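Local coordinates for D-alanyl-D-alanine carboxypeptidase (Penicillin binding protein) family protein (Francisella tularensis subsp. tularensis, PDB 6OSU), which probably trims the terminal D-alanine from peptidoglycan precursor peptides as a serine-type D-Ala-D-Ala carboxypeptidase of the penicillin-binding protein class, at residues A[193-201]-A[268-278]; A[388-399]-A[412-423]. One frame throughout, in Å; residues are numbered along the deposited sequence.

Contact 1: A[193-201]-A[268-278]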
loop_
_atom_site.group_PDB
_atom_site.type_symbol
_atom_site.label_atom_id
_atom_site.label_comp_id
_atom_site.label_asym_id
_atom_site.label_seq_id
_atom_site.Cartn_x
_atom_site.Cartn_y
_atom_site.Cartn_z
ATOM N N ALA A 193 -13.371 -0.394 -0.341
ATOM C CA ALA A 193 -13.094 0.838 0.389
ATOM C C ALA A 193 -11.824 1.508 -0.107
ATOM O O ALA A 193 -11.728 2.740 -0.101
ATOM C CB ALA A 193 -12.988 0.557 1.887
ATOM N N TYR A 194 -10.840 0.721 -0.545
ATOM C CA TYR A 194 -9.601 1.311 -1.028
ATOM C C TYR A 194 -9.791 2.091 -2.323
ATOM O O TYR A 194 -8.999 2.996 -2.606
ATOM C CB TYR A 194 -8.539 0.231 -1.228
ATOM C CG TYR A 194 -7.280 0.784 -1.842
ATOM C CD1 TYR A 194 -6.497 1.697 -1.145
ATOM C CD2 TYR A 194 -6.889 0.424 -3.125
ATOM C CE1 TYR A 194 -5.346 2.231 -1.707
ATOM C CE2 TYR A 194 -5.736 0.946 -3.693
ATOM C CZ TYR A 194 -4.971 1.848 -2.979
ATOM O OH TYR A 194 -3.823 2.368 -3.537
ATOM N N LYS A 195 -10.822 1.769 -3.110
ATOM C CA LYS A 195 -11.077 2.514 -4.338
ATOM C C LYS A 195 -11.362 3.988 -4.077
ATOM O O LYS A 195 -11.190 4.808 -4.985
ATOM C CB LYS A 195 -12.247 1.898 -5.107
ATOM C CG LYS A 195 -11.989 0.493 -5.633
ATOM C CD LYS A 195 -13.196 -0.033 -6.400
ATOM C CE LYS A 195 -13.068 -1.522 -6.688
ATOM N NZ LYS A 195 -14.340 -2.246 -6.401
ATOM N N VAL A 196 -11.786 4.344 -2.862
ATOM C CA VAL A 196 -12.113 5.735 -2.560
ATOM C C VAL A 196 -10.878 6.621 -2.659
ATOM O O VAL A 196 -10.979 7.809 -2.994
ATOM C CB VAL A 196 -12.767 5.840 -1.166
ATOM C CG1 VAL A 196 -13.169 7.277 -0.862
ATOM C CG2 VAL A 196 -13.969 4.922 -1.070
ATOM N N TYR A 197 -9.695 6.065 -2.388
ATOM C CA TYR A 197 -8.482 6.873 -2.397
ATOM C C TYR A 197 -8.117 7.367 -3.791
ATOM O O TYR A 197 -7.299 8.285 -3.912
ATOM C CB TYR A 197 -7.323 6.083 -1.796
ATOM C CG TYR A 197 -7.429 5.925 -0.297
ATOM C CD1 TYR A 197 -7.186 7.000 0.549
ATOM C CD2 TYR A 197 -7.782 4.709 0.274
ATOM C CE1 TYR A 197 -7.276 6.869 1.919
ATOM C CE2 TYR A 197 -7.882 4.567 1.650
ATOM C CZ TYR A 197 -7.628 5.654 2.466
ATOM O OH TYR A 197 -7.720 5.530 3.831
ATOM N N ASP A 198 -8.709 6.800 -4.838
ATOM C CA ASP A 198 -8.457 7.251 -6.199
ATOM C C ASP A 198 -9.371 8.398 -6.622
ATOM O O ASP A 198 -9.228 8.899 -7.742
ATOM C CB ASP A 198 -8.600 6.073 -7.175
ATOM C CG ASP A 198 -7.974 6.356 -8.533
ATOM O OD1 ASP A 198 -6.821 6.835 -8.576
ATOM O OD2 ASP A 198 -8.633 6.092 -9.562
ATOM N N ASP A 199 -10.293 8.829 -5.757
ATOM C CA ASP A 199 -11.168 9.951 -6.088
ATOM C C ASP A 199 -10.356 11.222 -6.302
ATOM O O ASP A 199 -9.524 11.591 -5.468
ATOM C CB ASP A 199 -12.198 10.175 -4.977
ATOM C CG ASP A 199 -13.270 9.101 -4.940
ATOM O OD1 ASP A 199 -13.171 8.124 -5.714
ATOM O OD2 ASP A 199 -14.216 9.237 -4.134
ATOM N N LYS A 200 -10.608 11.899 -7.425
ATOM C CA LYS A 200 -9.857 13.110 -7.745
ATOM C C LYS A 200 -10.241 14.271 -6.835
ATOM O O LYS A 200 -9.415 15.155 -6.581
ATOM C CB LYS A 200 -10.077 13.492 -9.209
ATOM C CG LYS A 200 -9.764 12.382 -10.205
ATOM C CD LYS A 200 -8.266 12.177 -10.374
ATOM C CE LYS A 200 -7.859 10.756 -10.010
ATOM N NZ LYS A 200 -8.689 9.738 -10.718
ATOM N N GLY A 201 -11.471 14.289 -6.340
ATOM C CA GLY A 201 -11.904 15.375 -5.486
ATOM C C GLY A 201 -13.271 15.098 -4.898
ATOM O O GLY A 201 -13.812 13.998 -5.024
ATOM N N LEU A 268 -2.079 11.186 -8.108
ATOM C CA LEU A 268 -3.245 10.718 -8.853
ATOM C C LEU A 268 -3.290 11.325 -10.248
ATOM O O LEU A 268 -3.667 10.652 -11.214
ATOM C CB LEU A 268 -4.530 11.056 -8.097
ATOM C CG LEU A 268 -4.788 10.360 -6.766
ATOM C CD1 LEU A 268 -6.152 10.773 -6.234
ATOM C CD2 LEU A 268 -4.693 8.850 -6.924
ATOM N N PHE A 269 -2.903 12.592 -10.373
ATOM C CA PHE A 269 -2.978 13.302 -11.642
ATOM C C PHE A 269 -1.717 13.152 -12.479
ATOM O O PHE A 269 -1.794 13.201 -13.714
ATOM C CB PHE A 269 -3.247 14.791 -11.395
ATOM C CG PHE A 269 -4.339 15.056 -10.393
ATOM C CD1 PHE A 269 -5.644 15.279 -10.808
ATOM C CD2 PHE A 269 -4.061 15.082 -9.032
ATOM C CE1 PHE A 269 -6.649 15.519 -9.887
ATOM C CE2 PHE A 269 -5.061 15.319 -8.107
ATOM C CZ PHE A 269 -6.357 15.540 -8.535
ATOM N N THR A 270 -0.560 12.969 -11.844
ATOM C CA THR A 270 0.723 12.986 -12.538
ATOM C C THR A 270 1.290 11.597 -12.808
ATOM O O THR A 270 1.793 11.349 -13.908
ATOM C CB THR A 270 1.744 13.802 -11.736
ATOM O OG1 THR A 270 1.933 13.210 -10.444
ATOM C CG2 THR A 270 1.260 15.234 -11.565
ATOM N N PHE A 271 1.222 10.683 -11.845
ATOM C CA PHE A 271 1.858 9.376 -11.972
ATOM C C PHE A 271 0.881 8.387 -12.598
ATOM O O PHE A 271 -0.222 8.181 -12.079
ATOM C CB PHE A 271 2.333 8.874 -10.609
ATOM C CG PHE A 271 3.355 7.772 -10.687
ATOM C CD1 PHE A 271 4.708 8.059 -10.593
ATOM C CD2 PHE A 271 2.961 6.453 -10.847
ATOM C CE1 PHE A 271 5.649 7.049 -10.660
ATOM C CE2 PHE A 271 3.896 5.439 -10.918
ATOM C CZ PHE A 271 5.242 5.735 -10.823
ATOM N N ASP A 272 1.293 7.772 -13.705
ATOM C CA ASP A 272 0.439 6.816 -14.398
ATOM C C ASP A 272 0.278 5.549 -13.568
ATOM O O ASP A 272 1.265 4.909 -13.191
ATOM C CB ASP A 272 1.026 6.475 -15.765
ATOM C CG ASP A 272 -0.040 6.152 -16.793
ATOM O OD1 ASP A 272 -0.489 7.086 -17.494
ATOM O OD2 ASP A 272 -0.439 4.969 -16.897
ATOM N N GLY A 273 -0.971 5.186 -13.282
ATOM C CA GLY A 273 -1.258 3.982 -12.534
ATOM C C GLY A 273 -1.327 4.149 -11.030
ATOM O O GLY A 273 -1.537 3.155 -10.323
ATOM N N ALA A 274 -1.158 5.365 -10.519
ATOM C CA ALA A 274 -1.254 5.608 -9.087
ATOM C C ALA A 274 -2.717 5.690 -8.672
ATOM O O ALA A 274 -3.504 6.424 -9.280
ATOM C CB ALA A 274 -0.522 6.895 -8.715
ATOM N N ASP A 275 -3.085 4.939 -7.631
ATOM C CA ASP A 275 -4.453 4.959 -7.128
ATOM C C ASP A 275 -4.531 5.223 -5.629
ATOM O O ASP A 275 -5.611 5.076 -5.045
ATOM C CB ASP A 275 -5.177 3.649 -7.461
ATOM C CG ASP A 275 -4.350 2.417 -7.134
ATOM O OD1 ASP A 275 -4.527 1.390 -7.825
ATOM O OD2 ASP A 275 -3.520 2.474 -6.204
ATOM N N GLY A 276 -3.427 5.616 -4.994
ATOM C CA GLY A 276 -3.430 5.876 -3.564
ATOM C C GLY A 276 -2.188 6.646 -3.172
ATOM O O GLY A 276 -1.290 6.873 -3.985
ATOM N N MET A 277 -2.143 7.043 -1.903
ATOM C CA MET A 277 -3.177 6.709 -0.928
ATOM C C MET A 277 -3.563 7.929 -0.085
ATOM O O MET A 277 -4.698 8.391 -0.141
ATOM C CB MET A 277 -2.701 5.566 -0.021
ATOM C CG MET A 277 -3.748 5.010 0.934
ATOM S SD MET A 277 -3.208 3.523 1.832
ATOM C CE MET A 277 -4.766 2.931 2.484
ATOM N N LYS A 278 -2.613 8.460 0.685
ATOM C CA LYS A 278 -2.926 9.463 1.693
ATOM C C LYS A 278 -1.712 10.341 1.967
ATOM O O LYS A 278 -0.581 9.850 2.037
ATOM C CB LYS A 278 -3.378 8.803 2.999
ATOM C CG LYS A 278 -3.925 9.765 4.038
ATOM C CD LYS A 278 -5.284 10.283 3.617
ATOM C CE LYS A 278 -5.825 11.307 4.600
ATOM N NZ LYS A 278 -5.100 12.605 4.521
HETATM O O HOH W 1 -5.003 9.001 -2.823
#

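Contact 2: A[388-399]-A[412-423]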
loop_
_atom_site.group_PDB
_atom_site.type_symbol
_atom_site.label_atom_id
_atom_site.label_comp_id
_atom_site.label_asym_id
_atom_site.label_seq_id
_atom_site.Cartn_x
_atom_site.Cartn_y
_atom_site.Cartn_z
ATOM N N ALA A 388 23.968 -40.802 6.480
ATOM C CA ALA A 388 22.900 -41.773 6.633
ATOM C C ALA A 388 22.948 -42.386 8.032
ATOM O O ALA A 388 24.025 -42.545 8.613
ATOM C CB ALA A 388 23.022 -42.865 5.575
ATOM N N PRO A 389 21.787 -42.761 8.595
ATOM C CA PRO A 389 20.443 -42.746 7.999
ATOM C C PRO A 389 19.725 -41.396 8.036
ATOM O O PRO A 389 20.006 -40.557 8.892
ATOM C CB PRO A 389 19.688 -43.765 8.855
ATOM C CG PRO A 389 20.316 -43.629 10.199
ATOM C CD PRO A 389 21.776 -43.349 9.948
ATOM N N ILE A 390 18.800 -41.206 7.095
ATOM C CA ILE A 390 17.921 -40.044 7.040
ATOM C C ILE A 390 16.502 -40.551 6.828
ATOM O O ILE A 390 16.276 -41.436 5.995
ATOM C CB ILE A 390 18.316 -39.071 5.911
ATOM C CG1 ILE A 390 19.784 -38.657 6.036
ATOM C CG2 ILE A 390 17.402 -37.855 5.906
ATOM C CD1 ILE A 390 20.375 -38.133 4.749
ATOM N N LYS A 391 15.551 -39.995 7.572
ATOM C CA LYS A 391 14.165 -40.428 7.481
ATOM C C LYS A 391 13.346 -39.450 6.644
ATOM O O LYS A 391 13.688 -38.273 6.518
ATOM C CB LYS A 391 13.532 -40.574 8.868
ATOM C CG LYS A 391 12.229 -41.376 8.860
ATOM C CD LYS A 391 11.325 -41.000 10.019
ATOM C CE LYS A 391 11.731 -41.707 11.297
ATOM N NZ LYS A 391 10.953 -41.202 12.459
ATOM N N THR A 392 12.259 -39.962 6.066
ATOM C CA THR A 392 11.303 -39.116 5.364
ATOM C C THR A 392 10.752 -38.051 6.303
ATOM O O THR A 392 10.298 -38.355 7.409
ATOM C CB THR A 392 10.160 -39.966 4.802
ATOM O OG1 THR A 392 10.641 -40.768 3.716
ATOM C CG2 THR A 392 9.017 -39.085 4.316
ATOM N N GLY A 393 10.795 -36.799 5.863
ATOM C CA GLY A 393 10.368 -35.695 6.693
ATOM C C GLY A 393 11.452 -35.092 7.553
ATOM O O GLY A 393 11.153 -34.217 8.376
ATOM N N GLN A 394 12.698 -35.525 7.392
ATOM C CA GLN A 394 13.822 -34.931 8.098
ATOM C C GLN A 394 14.393 -33.772 7.290
ATOM O O GLN A 394 14.503 -33.846 6.062
ATOM C CB GLN A 394 14.898 -35.986 8.358
ATOM C CG GLN A 394 16.176 -35.469 8.997
ATOM C CD GLN A 394 17.194 -36.576 9.211
ATOM O OE1 GLN A 394 16.834 -37.742 9.369
ATOM N NE2 GLN A 394 18.474 -36.216 9.209
ATOM N N THR A 395 14.743 -32.691 7.983
ATOM C CA THR A 395 15.305 -31.515 7.330
ATOM C C THR A 395 16.771 -31.772 6.997
ATOM O O THR A 395 17.581 -32.029 7.894
ATOM C CB THR A 395 15.160 -30.288 8.227
ATOM O OG1 THR A 395 13.786 -30.128 8.602
ATOM C CG2 THR A 395 15.634 -29.039 7.497
ATOM N N VAL A 396 17.113 -31.699 5.711
ATOM C CA VAL A 396 18.459 -32.025 5.248
ATOM C C VAL A 396 19.227 -30.819 4.740
ATOM O O VAL A 396 20.432 -30.945 4.469
ATOM C CB VAL A 396 18.432 -33.117 4.160
ATOM C CG1 VAL A 396 17.989 -34.445 4.753
ATOM C CG2 VAL A 396 17.521 -32.702 3.019
ATOM N N GLY A 397 18.585 -29.669 4.593
ATOM C CA GLY A 397 19.293 -28.494 4.111
ATOM C C GLY A 397 18.320 -27.447 3.594
ATOM O O GLY A 397 17.158 -27.405 4.001
ATOM N N ASN A 398 18.830 -26.610 2.693
ATOM C CA ASN A 398 18.079 -25.508 2.112
ATOM C C ASN A 398 18.048 -25.629 0.596
ATOM O O ASN A 398 19.057 -25.972 -0.030
ATOM C CB ASN A 398 18.699 -24.156 2.485
ATOM C CG ASN A 398 18.615 -23.857 3.966
ATOM O OD1 ASN A 398 17.582 -24.069 4.600
ATOM N ND2 ASN A 398 19.708 -23.352 4.525
ATOM N N LEU A 399 16.890 -25.341 0.005
ATOM C CA LEU A 399 16.844 -25.041 -1.420
ATOM C C LEU A 399 17.278 -23.594 -1.609
ATOM O O LEU A 399 16.776 -22.692 -0.932
ATOM C CB LEU A 399 15.448 -25.266 -2.003
ATOM C CG LEU A 399 15.365 -25.144 -3.531
ATOM C CD1 LEU A 399 14.378 -26.147 -4.097
ATOM C CD2 LEU A 399 14.991 -23.734 -3.980
ATOM N N SER A 412 16.436 -18.497 0.024
ATOM C CA SER A 412 16.836 -19.714 0.715
ATOM C C SER A 412 15.649 -20.227 1.512
ATOM O O SER A 412 15.022 -19.460 2.249
ATOM C CB SER A 412 18.031 -19.463 1.640
ATOM O OG SER A 412 18.415 -20.651 2.310
ATOM N N ILE A 413 15.346 -21.512 1.365
ATOM C CA ILE A 413 14.197 -22.092 2.053
ATOM C C ILE A 413 14.567 -23.489 2.547
ATOM O O ILE A 413 15.197 -24.266 1.813
ATOM C CB ILE A 413 12.957 -22.082 1.138
ATOM C CG1 ILE A 413 11.678 -22.006 1.964
ATOM C CG2 ILE A 413 12.915 -23.280 0.202
ATOM C CD1 ILE A 413 10.487 -21.546 1.157
ATOM N N PRO A 414 14.253 -23.829 3.797
ATOM C CA PRO A 414 14.585 -25.169 4.295
ATOM C C PRO A 414 13.830 -26.246 3.532
ATOM O O PRO A 414 12.651 -26.098 3.202
ATOM C CB PRO A 414 14.173 -25.117 5.772
ATOM C CG PRO A 414 13.268 -23.940 5.889
ATOM C CD PRO A 414 13.730 -22.960 4.862
ATOM N N VAL A 415 14.531 -27.337 3.247
ATOM C CA VAL A 415 13.998 -28.424 2.442
ATOM C C VAL A 415 14.039 -29.708 3.262
ATOM O O VAL A 415 14.895 -29.889 4.136
ATOM C CB VAL A 415 14.774 -28.568 1.113
ATOM C CG1 VAL A 415 16.070 -29.342 1.312
ATOM C CG2 VAL A 415 13.902 -29.205 0.056
ATOM N N VAL A 416 13.092 -30.596 2.983
ATOM C CA VAL A 416 12.866 -31.770 3.812
ATOM C C VAL A 416 12.980 -33.019 2.950
ATOM O O VAL A 416 12.790 -32.979 1.730
ATOM C CB VAL A 416 11.492 -31.690 4.518
ATOM C CG1 VAL A 416 10.420 -32.426 3.728
ATOM C CG2 VAL A 416 11.589 -32.205 5.936
ATOM N N ALA A 417 13.299 -34.138 3.597
ATOM C CA ALA A 417 13.530 -35.389 2.886
ATOM C C ALA A 417 12.210 -36.055 2.514
ATOM O O ALA A 417 11.291 -36.148 3.336
ATOM C CB ALA A 417 14.379 -36.336 3.735
ATOM N N MET A 418 12.117 -36.511 1.267
ATOM C CA MET A 418 10.976 -37.278 0.802
ATOM C C MET A 418 11.295 -38.754 0.610
ATOM O O MET A 418 10.378 -39.538 0.346
ATOM C CB MET A 418 10.442 -36.697 -0.515
ATOM C CG MET A 418 10.212 -35.187 -0.496
ATOM S SD MET A 418 8.492 -34.704 -0.229
ATOM C CE MET A 418 8.456 -34.457 1.542
ATOM N N ASN A 419 12.562 -39.147 0.728
ATOM C CA ASN A 419 13.005 -40.533 0.632
ATOM C C ASN A 419 13.622 -40.973 1.954
ATOM O O ASN A 419 13.688 -40.215 2.925
ATOM C CB ASN A 419 14.026 -40.718 -0.494
ATOM C CG ASN A 419 13.400 -40.694 -1.867
ATOM O OD1 ASN A 419 13.711 -39.829 -2.682
ATOM N ND2 ASN A 419 12.525 -41.657 -2.141
ATOM N N ASN A 420 14.090 -42.218 1.967
ATOM C CA ASN A 420 14.891 -42.773 3.048
ATOM C C ASN A 420 16.224 -43.230 2.476
ATOM O O ASN A 420 16.285 -43.719 1.344
ATOM C CB ASN A 420 14.179 -43.956 3.722
ATOM C CG ASN A 420 13.117 -43.517 4.707
ATOM O OD1 ASN A 420 13.375 -42.702 5.585
ATOM N ND2 ASN A 420 11.913 -44.060 4.567
ATOM N N VAL A 421 17.292 -43.063 3.250
ATOM C CA VAL A 421 18.603 -43.593 2.900
ATOM C C VAL A 421 19.089 -44.466 4.045
ATOM O O VAL A 421 18.987 -44.084 5.216
ATOM C CB VAL A 421 19.621 -42.479 2.589
ATOM C CG1 VAL A 421 19.368 -41.922 1.201
ATOM C CG2 VAL A 421 19.539 -41.389 3.640
ATOM N N SER A 422 19.610 -45.641 3.700
ATOM C CA SER A 422 20.044 -46.641 4.664
ATOM C C SER A 422 21.559 -46.606 4.776
ATOM O O SER A 422 22.260 -46.581 3.758
ATOM C CB SER A 422 19.574 -48.033 4.241
ATOM O OG SER A 422 18.247 -47.979 3.752
ATOM N N GLN A 423 22.064 -46.587 6.006
ATOM C CA GLN A 423 23.504 -46.569 6.198
ATOM C C GLN A 423 24.083 -47.954 5.939
ATOM O O GLN A 423 23.392 -48.969 6.048
ATOM C CB GLN A 423 23.867 -46.094 7.607
ATOM C CG GLN A 423 23.834 -47.176 8.673
ATOM C CD GLN A 423 22.480 -47.307 9.345
ATOM O OE1 GLN A 423 22.361 -47.133 10.556
ATOM N NE2 GLN A 423 21.455 -47.624 8.565
#

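Contact 1: A[193-201]-A[268-278]
Y194 reaches strand 274-278 with its phenol oxygen, donating from OH to OD2 of D275 at 2.7 Å. Ring and carboxylate stand nearly perpendicular, and the hydroxyl meets OD2 from above the carboxylate plane, 47° out of it. With CG of Y194 anti to the backbone N (chi1 175°), the ring is carried across to the strand, where its edge also lies beside CG of M277. OD1 of D275 makes a salt bridge with R299, which gives each carboxylate oxygen a partner. Three residues on, Y197 offers a ring face to M277, whose CG sits over the centre, 3.9 Å from the centroid and 6° off the normal. The extended methionine chain then runs on above the same ring, SD making a more distant Met-aromatic contact and CE ending 3.6 Å from CE2 of Y197. A water joins the two backbones, giving one hydrogen to O of Y197 and the other to O of M277. The strand packed here is one of the two outermost in the five-stranded antiparallel sheet, in the fold that penicillin-binding proteins share with serine beta-lactamases. It carries classic beta bulges at D275-G276 and M277-K278; its K278, the predicted substrate-binding lysine, hydrogen-bonds through NZ to S124. At D198, OD1 lies 3.4 Å from CD2 of L268 and equally near CA of D275. Near the end of the segment, the bent chain of K200 brings CE to CB of L268, while CD passes CE1 of F269 at 3.7 Å, lysine and phenylalanine running head to tail.

Contact 2: A[388-399]-A[412-423]
I390 and V421 are flanking neighbours with their branches directed alike, CG2 of the valine lying 3.5 Å from both CB and CD1 of the isoleucine. At V421 the first torsion (chi1 -77°) sets CG2 between backbone N and carbonyl carbon, turned to I390. CG2 of I390 continues to CB of A417, which also touches CG1 of V396; CG2 of V396 in turn packs on CG1 of V415. Farther along, CB of L399 rests on CG2 of I413, and both residues also touch I364 of strand 364-369. V396, L399, I413, V415 and A417 belong to the antiparallel hairpin of strands 395-403 and 409-417 in the PBP5-type C-terminal domain; I390 and V421 lie beyond it, joined by a single bridge of two weak hydrogen bonds. The hairpin register slips by one residue between T395 and G397, a beta bulge, after which V415 N meets G397 O at 2.7 Å in a nearly straight bond (171°). Before the strand, a type II turn from K391 to Q394 is tied to the partner by G393 N on A417 O at 2.7 Å and by A417 N on Q394 O. At the polar margin, N420 OD1 accepts T392 N at 3.0 Å, the donor standing 43° out of the amide's carbonyl plane, while T392 OG1 gives a weak bond to N419 O. Toward the opposite end, OD1 of N398 lies 3.2 Å from CA of P414.

Read from the N terminus, the chain first meets contact 1 at 193-201, leaves for 66 residues that include helices 214-220 and 242-251, and returns at 268-278 to close that loop. It then completes the antiparallel sheet with strands 288-295 and 298-307, and passes through helix 310-327 into the C-terminal beta domain. There contact 2 closes a far shorter excursion, only 12 residues between its segments. The two loops follow in series and neither nest nor cross. Contact 1 ties the segment that follows helix 176-189 to an outermost sheet strand beside the predicted active site; contact 2 joins two neighbouring strands and their flanks. The centres of contacts 1 and 2 lie about 49 Å apart.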